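Local structure of sister chromatid cohesion protein (Chaetomium thermophilum, 5T8V) at residues Ile166-Ala171 and Ala228-Phe233. The protein is the C-terminal, HEAT-repeat part of the cohesin loader Scc2, which probably acts at chromatin in loading cohesin for sister chromatid cohesion. Sequence-based numbering, arbitrary orientation.
Sequences IIMPLA and ASQLLF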
# COMPACT_ATOMS: atom_id res chain seq x y z
N ILE A 166 24.96 25.00 -43.41
CA ILE A 166 24.07 24.37 -44.37
C ILE A 166 23.23 23.28 -43.71
O ILE A 166 22.00 23.35 -43.71
CB ILE A 166 24.87 23.80 -45.56
CG1 ILE A 166 25.59 24.95 -46.28
CG2 ILE A 166 23.95 23.05 -46.52
CD1 ILE A 166 26.36 24.56 -47.53
N ILE A 167 23.89 22.26 -43.15
CA ILE A 167 23.18 21.08 -42.67
C ILE A 167 22.18 21.46 -41.59
O ILE A 167 20.98 21.18 -41.69
CB ILE A 167 24.18 20.03 -42.16
CG1 ILE A 167 25.16 19.64 -43.28
CG2 ILE A 167 23.46 18.78 -41.67
CD1 ILE A 167 26.38 18.89 -42.80
N MET A 168 22.66 22.12 -40.53
CA MET A 168 21.77 22.48 -39.43
C MET A 168 20.69 23.47 -39.85
O MET A 168 19.50 23.18 -39.62
CB MET A 168 22.61 23.04 -38.27
CG MET A 168 23.66 22.07 -37.73
SD MET A 168 22.98 20.61 -36.93
CE MET A 168 22.23 21.33 -35.47
N PRO A 169 21.00 24.61 -40.47
CA PRO A 169 19.92 25.53 -40.86
C PRO A 169 18.94 24.93 -41.84
O PRO A 169 17.76 25.30 -41.83
CB PRO A 169 20.67 26.73 -41.47
CG PRO A 169 22.03 26.21 -41.80
CD PRO A 169 22.33 25.15 -40.79
N LEU A 170 19.37 24.00 -42.70
CA LEU A 170 18.44 23.34 -43.61
C LEU A 170 17.52 22.39 -42.85
O LEU A 170 16.32 22.34 -43.11
CB LEU A 170 19.19 22.60 -44.71
CG LEU A 170 19.62 23.44 -45.91
CD1 LEU A 170 20.56 22.64 -46.81
CD2 LEU A 170 18.41 23.90 -46.71
N ALA A 171 18.08 21.62 -41.91
CA ALA A 171 17.25 20.73 -41.12
C ALA A 171 16.23 21.51 -40.29
O ALA A 171 15.08 21.09 -40.16
CB ALA A 171 18.13 19.87 -40.21
N ALA A 228 30.64 16.73 -34.37
CA ALA A 228 29.75 15.57 -34.32
C ALA A 228 28.74 15.71 -33.19
O ALA A 228 27.56 15.42 -33.37
CB ALA A 228 30.57 14.30 -34.15
N SER A 229 29.20 16.16 -32.02
CA SER A 229 28.28 16.43 -30.92
C SER A 229 27.17 17.38 -31.36
O SER A 229 26.01 17.22 -30.96
CB SER A 229 29.03 17.00 -29.72
OG SER A 229 28.14 17.41 -28.70
N GLN A 230 27.51 18.37 -32.19
CA GLN A 230 26.49 19.29 -32.68
C GLN A 230 25.53 18.60 -33.63
O GLN A 230 24.31 18.76 -33.52
CB GLN A 230 27.16 20.50 -33.35
CG GLN A 230 26.18 21.55 -33.85
CD GLN A 230 25.23 22.04 -32.77
OE1 GLN A 230 25.48 23.06 -32.12
NE2 GLN A 230 24.13 21.31 -32.57
N LEU A 231 26.06 17.81 -34.58
CA LEU A 231 25.20 17.09 -35.51
C LEU A 231 24.30 16.09 -34.81
O LEU A 231 23.26 15.71 -35.36
CB LEU A 231 26.05 16.34 -36.55
CG LEU A 231 26.38 17.05 -37.86
CD1 LEU A 231 27.24 16.14 -38.72
CD2 LEU A 231 25.11 17.45 -38.61
N LEU A 232 24.67 15.64 -33.60
CA LEU A 232 23.88 14.64 -32.90
C LEU A 232 22.49 15.16 -32.59
O LEU A 232 21.50 14.41 -32.68
CB LEU A 232 24.61 14.22 -31.62
CG LEU A 232 23.99 13.11 -30.78
CD1 LEU A 232 24.04 11.78 -31.52
CD2 LEU A 232 24.71 13.02 -29.45
N PHE A 233 22.37 16.44 -32.23
CA PHE A 233 21.10 17.05 -31.87
C PHE A 233 20.49 17.82 -33.03
O PHE A 233 19.78 18.82 -32.82
CB PHE A 233 21.29 17.97 -30.66
CG PHE A 233 21.94 17.29 -29.49
CD1 PHE A 233 21.19 16.57 -28.57
CD2 PHE A 233 23.32 17.36 -29.32
CE1 PHE A 233 21.79 15.94 -27.50
CE2 PHE A 233 23.93 16.73 -28.25
CZ PHE A 233 23.17 16.02 -27.34
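I167 and M168 both reach for CD2 of L231, and these three buried side chains make the tighter half of the contact. The closer touch is methyl on methyl, I167 CG2 against L231 CD2 at 3.7 Å, with the two side chains crossing at about a right angle. The beta-branch of I167 supplies this methyl, anti to the backbone N. M168 adds its sulfur, SD lying 4.2 Å from L231 CD2. The short helical segments run almost parallel, 11° apart, yet their axes come no closer than 11.1 Å. The branched end of L231 extends a methyl into this spacing, and the long, flexible M168 spans it: the bend at chi2 (-67°) sets SD beside L231, and that at chi3 turns CE toward Q230.

Beyond the sulfur the contact is looser and more polar. The methyl CE of M168 comes within 3.5 Å of Q230 NE2 and 3.8 Å of Q230 O. These are van der Waals approaches, and no hydrogen bond links the two segments. Q230, with CG anti to the backbone N (chi1 -178°) and its chain bent at chi2, brings its amide to that methyl; it is partly exposed at the margin, where a polar group is tolerable. F233 contributes mainly its backbone, its carbonyl O being 4.4 Å from M168 CE.

I163 of helix 149-172 touches both M168 and L231, L204 of helix 190-213 also packs on L231, and F253 of helix 247-267 meets I167. Hydrophobic side chains shared among neighbouring helices in this way are typical of the stacked helices of HEAT-repeat proteins such as this fragment of Scc2.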